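Local coordinates for protein phosphoglycerate dehydrogenase (Lactobacillus plantarum, PDB 3EVT) that probably catalyses the NAD-dependent oxidation of 3-phospho-D-glycerate to 3-phosphohydroxypyruvate, as a dimeric member of the D-isomer-specific 2-hydroxyacid dehydrogenase family, at residues V43-H48 / A286-I291; P49-I54 / D73-K78; M106-R111 / D270-P275. All coordinates share one frame; numbering follows the deposited sequence.

Contact 1 (V43-H48 / A286-I291)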
# COMPACT_ATOMS: atom_id res chain seq x y z
N VAL A 43 -1.21 24.04 -19.92
CA VAL A 43 -1.18 22.60 -19.83
C VAL A 43 -1.88 21.97 -21.06
O VAL A 43 -2.83 22.52 -21.62
CB VAL A 43 -1.89 22.15 -18.57
CG1 VAL A 43 -1.94 20.62 -18.52
CG2 VAL A 43 -1.22 22.79 -17.34
N MET A 44 -1.37 20.82 -21.48
CA MET A 44 -1.98 20.10 -22.55
C MET A 44 -2.28 18.69 -22.06
O MET A 44 -1.39 17.97 -21.56
CB MET A 44 -1.05 20.13 -23.80
CG MET A 44 -1.73 19.78 -25.15
SD MET A 44 -0.56 19.83 -26.59
CE MET A 44 0.34 21.27 -26.06
N TYR A 45 -3.54 18.31 -22.15
CA TYR A 45 -3.90 16.93 -21.91
C TYR A 45 -4.02 16.20 -23.27
O TYR A 45 -4.96 16.47 -24.05
CB TYR A 45 -5.22 16.91 -21.17
CG TYR A 45 -5.75 15.53 -20.91
CD1 TYR A 45 -4.92 14.48 -20.54
CD2 TYR A 45 -7.12 15.27 -21.00
CE1 TYR A 45 -5.44 13.17 -20.28
CE2 TYR A 45 -7.64 14.00 -20.73
CZ TYR A 45 -6.81 12.97 -20.37
OH TYR A 45 -7.38 11.74 -20.16
N GLY A 46 -3.04 15.33 -23.56
CA GLY A 46 -2.92 14.63 -24.84
C GLY A 46 -1.99 15.38 -25.76
O GLY A 46 -1.94 16.60 -25.72
N ASN A 47 -1.22 14.69 -26.59
CA ASN A 47 -0.42 15.36 -27.61
C ASN A 47 -1.34 15.85 -28.75
O ASN A 47 -2.41 15.31 -28.95
CB ASN A 47 0.70 14.42 -28.08
CG ASN A 47 1.56 15.00 -29.23
OD1 ASN A 47 1.85 16.21 -29.30
ND2 ASN A 47 2.00 14.10 -30.12
N HIS A 48 -0.93 16.90 -29.45
CA HIS A 48 -1.77 17.56 -30.44
C HIS A 48 -0.87 18.34 -31.39
O HIS A 48 0.25 18.70 -31.04
CB HIS A 48 -2.75 18.51 -29.76
CG HIS A 48 -3.84 19.04 -30.66
ND1 HIS A 48 -3.68 20.15 -31.46
CD2 HIS A 48 -5.14 18.66 -30.81
CE1 HIS A 48 -4.81 20.40 -32.11
NE2 HIS A 48 -5.72 19.52 -31.72
N ALA A 286 -10.82 5.29 -18.75
CA ALA A 286 -10.94 5.23 -17.30
C ALA A 286 -9.63 5.11 -16.52
O ALA A 286 -9.65 5.16 -15.29
CB ALA A 286 -11.86 4.05 -16.90
N THR A 287 -8.52 4.87 -17.20
CA THR A 287 -7.29 4.56 -16.46
C THR A 287 -6.33 5.70 -16.69
O THR A 287 -5.50 6.03 -15.84
CB THR A 287 -6.61 3.25 -16.97
OG1 THR A 287 -6.46 3.27 -18.39
CG2 THR A 287 -7.39 2.02 -16.53
N VAL A 288 -6.44 6.27 -17.86
CA VAL A 288 -5.56 7.33 -18.23
C VAL A 288 -5.95 8.68 -17.53
O VAL A 288 -5.08 9.45 -17.14
CB VAL A 288 -5.60 7.49 -19.73
CG1 VAL A 288 -4.95 8.79 -20.11
CG2 VAL A 288 -4.90 6.27 -20.37
N PHE A 289 -7.24 8.93 -17.36
CA PHE A 289 -7.68 10.22 -16.80
C PHE A 289 -7.20 10.48 -15.37
O PHE A 289 -6.71 11.58 -15.09
CB PHE A 289 -9.19 10.42 -16.88
CG PHE A 289 -9.64 11.77 -16.34
CD1 PHE A 289 -9.41 12.94 -17.07
CD2 PHE A 289 -10.24 11.87 -15.09
CE1 PHE A 289 -9.80 14.22 -16.58
CE2 PHE A 289 -10.63 13.16 -14.56
CZ PHE A 289 -10.40 14.33 -15.30
N PRO A 290 -7.31 9.48 -14.45
CA PRO A 290 -6.78 9.70 -13.08
C PRO A 290 -5.29 10.06 -13.05
O PRO A 290 -4.85 10.77 -12.13
CB PRO A 290 -6.97 8.34 -12.41
CG PRO A 290 -8.12 7.70 -13.14
CD PRO A 290 -7.98 8.17 -14.58
N ILE A 291 -4.52 9.55 -14.04
CA ILE A 291 -3.11 9.93 -14.16
C ILE A 291 -2.95 11.45 -14.38
O ILE A 291 -2.26 12.11 -13.62
CB ILE A 291 -2.30 9.10 -15.21
CG1 ILE A 291 -2.21 7.64 -14.75
CG2 ILE A 291 -0.85 9.65 -15.35
CD1 ILE A 291 -1.68 6.65 -15.86
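Tyr45, the last residue of strand 41-45, sends its phenol across to helix 284-302, where the hydroxyl lands between Val288 and Phe289. The reach comes from the ring carbon CG standing anti to the backbone N (chi1 177°), with the long axis of the side chain leading from the strand to the helix; the long, flat tyrosine side chain bridges the 9.2 Å between the CA atoms of Tyr45 and Phe289.

The contacts are all van der Waals ones, made mostly by the oxygen. Tyr45 OH lies 3.7 Å from Phe289 CA, on the helix backbone itself, and 3.8 Å from Val288 CG1. That methyl sits at the edge of the tyrosine ring, near its plane. The phenol oxygen also meets the edge of the Phe289 ring, in the plane of that ring, with Tyr45 OH 3.9 Å from Phe289 CD1.

Carbon-carbon contact is looser: Tyr45 CZ is 4.2 Å from Phe289 CD1. A beta-branched valine suits its place because one methyl can turn to the phenol while the residue also packs on Ile68. Phe289 is large enough to touch Tyr45 and still lie on Gln14, Gln17 and Leu18 of helix 12-21.

The tyrosine ring has its stacking partner elsewhere, in Phe292, one helical turn on from Val288, while backbone bonds to Leu5 and Gln8 hold Tyr45 beside strand 3-6. A C-terminal helix returning to lie on the N-terminal parallel sheet, as here, is characteristic of the substrate-binding domain of D-2-hydroxyacid dehydrogenases, a flavodoxin-like alpha/beta fold built from both ends of the chain.

Contact 2 (P49-I54 / D73-K78)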
# COMPACT_ATOMS: atom_id res chain seq x y z
N PRO A 49 -1.35 18.57 -32.63
CA PRO A 49 -0.61 19.36 -33.62
C PRO A 49 -0.25 20.77 -33.13
O PRO A 49 0.80 21.29 -33.51
CB PRO A 49 -1.60 19.43 -34.81
CG PRO A 49 -2.32 18.10 -34.73
CD PRO A 49 -2.48 17.82 -33.23
N LEU A 50 -1.11 21.37 -32.31
CA LEU A 50 -0.84 22.70 -31.73
C LEU A 50 0.38 22.74 -30.84
O LEU A 50 0.95 23.81 -30.64
CB LEU A 50 -2.03 23.20 -30.94
CG LEU A 50 -3.10 23.71 -31.89
CD1 LEU A 50 -4.34 24.03 -31.11
CD2 LEU A 50 -2.54 24.93 -32.62
N LEU A 51 0.79 21.59 -30.32
CA LEU A 51 2.01 21.58 -29.52
C LEU A 51 3.12 22.31 -30.30
O LEU A 51 3.71 23.27 -29.82
CB LEU A 51 2.40 20.13 -29.12
CG LEU A 51 3.66 19.88 -28.26
CD1 LEU A 51 3.71 20.83 -27.05
CD2 LEU A 51 3.84 18.38 -27.82
N LYS A 52 3.38 21.88 -31.53
CA LYS A 52 4.33 22.57 -32.42
C LYS A 52 4.08 24.07 -32.60
O LYS A 52 5.00 24.90 -32.43
CB LYS A 52 4.31 21.90 -33.80
N THR A 53 2.86 24.43 -32.99
CA THR A 53 2.52 25.85 -33.21
C THR A 53 2.89 26.66 -31.97
O THR A 53 3.73 27.57 -32.03
CB THR A 53 1.04 26.05 -33.46
OG1 THR A 53 0.56 25.06 -34.38
CG2 THR A 53 0.79 27.43 -34.01
N ILE A 54 2.30 26.28 -30.83
CA ILE A 54 2.48 26.95 -29.53
C ILE A 54 3.96 27.14 -29.15
O ILE A 54 4.40 28.27 -28.81
CB ILE A 54 1.68 26.19 -28.44
CG1 ILE A 54 0.19 26.36 -28.70
CG2 ILE A 54 1.98 26.74 -27.07
CD1 ILE A 54 -0.68 25.38 -27.95
N ASP A 73 8.16 9.33 -28.33
CA ASP A 73 9.17 9.46 -29.39
C ASP A 73 9.12 10.70 -30.27
O ASP A 73 10.09 11.43 -30.39
CB ASP A 73 9.25 8.20 -30.26
CG ASP A 73 10.23 7.20 -29.70
OD1 ASP A 73 11.16 7.66 -28.99
OD2 ASP A 73 10.07 5.97 -29.95
N TYR A 74 8.01 10.95 -30.92
CA TYR A 74 8.06 11.98 -31.92
C TYR A 74 7.77 13.34 -31.30
O TYR A 74 7.37 14.27 -32.01
CB TYR A 74 7.07 11.68 -33.05
N LEU A 75 7.96 13.45 -29.99
CA LEU A 75 7.66 14.68 -29.25
C LEU A 75 8.83 15.64 -29.33
O LEU A 75 9.97 15.21 -29.20
CB LEU A 75 7.36 14.37 -27.78
CG LEU A 75 6.08 13.62 -27.41
CD1 LEU A 75 6.08 13.36 -25.90
CD2 LEU A 75 4.80 14.38 -27.85
N PRO A 76 8.59 16.95 -29.54
CA PRO A 76 9.74 17.82 -29.70
C PRO A 76 10.53 17.92 -28.42
O PRO A 76 10.49 18.94 -27.73
CB PRO A 76 9.12 19.18 -30.04
CG PRO A 76 7.75 19.11 -29.51
CD PRO A 76 7.32 17.68 -29.71
N LEU A 77 11.26 16.86 -28.11
CA LEU A 77 11.98 16.75 -26.85
C LEU A 77 12.84 17.95 -26.53
O LEU A 77 12.79 18.47 -25.41
CB LEU A 77 12.81 15.47 -26.84
CG LEU A 77 11.98 14.18 -26.95
CD1 LEU A 77 12.88 12.94 -27.27
CD2 LEU A 77 11.16 13.97 -25.67
N LYS A 78 13.65 18.38 -27.51
CA LYS A 78 14.57 19.51 -27.29
C LYS A 78 13.85 20.83 -27.04
O LYS A 78 14.25 21.57 -26.16
CB LYS A 78 15.60 19.64 -28.43
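Leu51 reaches from helix 50-56 to Leu75 and Pro76, in the loop leading into helix 77-82, in the N-terminal alpha/beta domain with its parallel sheet. The three residues make a small, wholly apolar cluster.

Leu51 gives up the largest area, and a single methyl, CD2, does the touching. With CG anti to the backbone N (chi1 -179°), the branch extends from the helix toward the other segment. A leucine fits because its fork can serve two directions: CD2 goes to the 73-78 segment, while the residue also packs on Leu62 and on Met44 of strand 41-45.

Pro76 is next in buried area. It occupies the N-cap position of helix 77-82, where a proline costs no helical hydrogen bond, and its backbone angles fit the centre of an inverse gamma turn. Its rigid ring offers CH2 groups at a fixed place, and the leucine methyl comes against the corner next to the ring nitrogen.

Leu75 contributes less. Its side chain sets out alongside the contact, but its tip comes nearer, and it crosses Leu51 at about a right angle. It also lies on Asn47. The two contacts of the one methyl are nearly equal: Leu51 CD2 is 4.1 Å from Leu75 CD2 and 4.0 Å from Pro76 CD.

Contact 3 (M106-R111 / D270-P275)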
# COMPACT_ATOMS: atom_id res chain seq x y z
N MET A 106 -2.31 -10.51 0.19
CA MET A 106 -1.44 -10.56 1.35
C MET A 106 -2.13 -9.88 2.52
O MET A 106 -2.15 -10.42 3.63
CB MET A 106 -0.06 -9.88 1.08
CG MET A 106 0.90 -10.58 0.06
SD MET A 106 2.60 -9.89 -0.01
CE MET A 106 2.31 -8.25 -0.60
N LEU A 107 -2.66 -8.69 2.30
CA LEU A 107 -3.39 -7.94 3.36
C LEU A 107 -4.67 -8.61 3.85
O LEU A 107 -4.95 -8.65 5.06
CB LEU A 107 -3.72 -6.52 2.89
CG LEU A 107 -2.50 -5.61 2.93
CD1 LEU A 107 -2.65 -4.36 1.95
CD2 LEU A 107 -2.24 -5.18 4.37
N SER A 108 -5.46 -9.16 2.94
CA SER A 108 -6.67 -9.77 3.43
C SER A 108 -6.40 -10.97 4.31
O SER A 108 -7.16 -11.20 5.23
CB SER A 108 -7.63 -10.14 2.31
OG SER A 108 -7.15 -11.20 1.56
N VAL A 109 -5.31 -11.69 4.06
CA VAL A 109 -4.81 -12.74 4.94
C VAL A 109 -4.25 -12.22 6.25
O VAL A 109 -4.82 -12.53 7.27
CB VAL A 109 -3.82 -13.68 4.25
CG1 VAL A 109 -2.97 -14.49 5.31
CG2 VAL A 109 -4.59 -14.61 3.30
N VAL A 110 -3.18 -11.41 6.25
CA VAL A 110 -2.54 -11.03 7.53
C VAL A 110 -3.37 -10.09 8.38
O VAL A 110 -3.23 -10.08 9.61
CB VAL A 110 -1.09 -10.46 7.41
CG1 VAL A 110 -0.22 -11.43 6.70
CG2 VAL A 110 -1.10 -9.08 6.72
N ARG A 111 -4.23 -9.27 7.76
CA ARG A 111 -5.12 -8.39 8.58
C ARG A 111 -6.41 -9.09 8.98
O ARG A 111 -7.25 -8.51 9.69
CB ARG A 111 -5.37 -7.02 7.92
CG ARG A 111 -4.06 -6.30 7.51
CD ARG A 111 -3.11 -6.14 8.72
NE ARG A 111 -3.72 -5.44 9.82
CZ ARG A 111 -3.40 -5.65 11.10
NH1 ARG A 111 -2.48 -6.57 11.42
NH2 ARG A 111 -3.99 -4.95 12.06
N ASP A 270 -7.59 -22.60 2.77
CA ASP A 270 -6.26 -22.01 2.85
C ASP A 270 -5.70 -21.72 1.45
O ASP A 270 -4.50 -21.46 1.30
CB ASP A 270 -5.29 -22.91 3.64
CG ASP A 270 -5.10 -24.28 2.99
OD1 ASP A 270 -5.73 -24.55 1.96
OD2 ASP A 270 -4.33 -25.10 3.55
N VAL A 271 -6.58 -21.77 0.44
CA VAL A 271 -6.17 -21.39 -0.91
C VAL A 271 -7.23 -20.44 -1.44
O VAL A 271 -8.43 -20.75 -1.36
CB VAL A 271 -5.98 -22.61 -1.84
CG1 VAL A 271 -5.53 -22.18 -3.24
CG2 VAL A 271 -4.99 -23.57 -1.26
N LEU A 272 -6.82 -19.27 -1.94
CA LEU A 272 -7.80 -18.31 -2.44
C LEU A 272 -7.71 -18.33 -3.93
O LEU A 272 -6.73 -17.87 -4.46
CB LEU A 272 -7.49 -16.87 -1.98
CG LEU A 272 -7.13 -16.59 -0.51
CD1 LEU A 272 -6.85 -15.08 -0.19
CD2 LEU A 272 -8.17 -17.15 0.39
N ILE A 273 -8.73 -18.84 -4.60
CA ILE A 273 -8.70 -18.96 -6.05
C ILE A 273 -9.34 -17.71 -6.61
O ILE A 273 -10.48 -17.37 -6.24
CB ILE A 273 -9.55 -20.22 -6.55
CG1 ILE A 273 -9.12 -21.48 -5.83
CG2 ILE A 273 -9.40 -20.42 -8.08
CD1 ILE A 273 -7.68 -21.93 -6.18
N THR A 274 -8.65 -17.00 -7.49
CA THR A 274 -9.32 -15.96 -8.21
C THR A 274 -9.16 -16.34 -9.67
O THR A 274 -8.13 -16.83 -10.06
CB THR A 274 -8.73 -14.53 -7.94
OG1 THR A 274 -7.33 -14.52 -8.27
CG2 THR A 274 -8.92 -14.16 -6.48
N PRO A 275 -10.22 -16.10 -10.47
CA PRO A 275 -10.22 -16.60 -11.84
C PRO A 275 -9.46 -15.74 -12.82
O PRO A 275 -10.09 -15.16 -13.69
CB PRO A 275 -11.70 -16.62 -12.21
CG PRO A 275 -12.32 -15.56 -11.40
CD PRO A 275 -11.48 -15.40 -10.12
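A chi1 of -46° in Leu272, with chi2 extended at -180°, carries CD1 out from strand 271-273 to Val109 and Ser108 on helix 93-110. In Val109, chi1 of 162° sets CG1 anti to the backbone N and leaves CG2 opposite the carbonyl carbon, and it is CG2 that meets the leucine. The contact lies in the Rossmann-type NAD-binding domain, between the outermost strand, within this chain, of its parallel sheet and the long helix that enters the domain.

Leucine suits the strand because the helix stands well off, with Leu272 CA 9.7 Å from Val109 CA; a long side chain ending in methyls can bridge such a gap. Valine answers from the helix with a compact branched surface that also packs on Met248 of strand 248-251. The two side chains cross obliquely and touch lightly.

Ser108 is small enough to let the leucine come near the helix. Its hydroxyl bonds to the backbone carbonyl of Ala104, one turn earlier, a usual way for a buried serine to satisfy itself within a helix; a weak second bond goes to the Ala105 carbonyl. Against the leucine methyl the oxygen makes only van der Waals contact.

The second subunit borders this region. Its Gln120 side chain bonds the backbone of Val271 and Ile273, while Leu107 packs on its counterpart there. Between the segments, the methyl Leu272 CD1 ends 4.2 Å from Val109 CG2 and 4.3 Å from Ser108 OG.

How the contacts relate
From the N terminus, the chain runs along strand 41-45, where contact 1 opens, and, after a short loop, into helix 50-56. Contact 2 then closes a short loop, with 18 residues between its segments, inside the N-terminal domain. The chain next crosses to the NAD-binding domain, where contact 3 joins helix 93-110 to strand 271-273, closing a loop of 158 residues. Helix 284-302 finally returns to the first domain and completes contact 1, so contacts 2 and 3 are in series and both nested within it. Contacts 1 and 2 touch where strand 41-45 and its following loop meet the side chains of contact 2; contact 3 is remote, its centre 34 Å from that of contact 1.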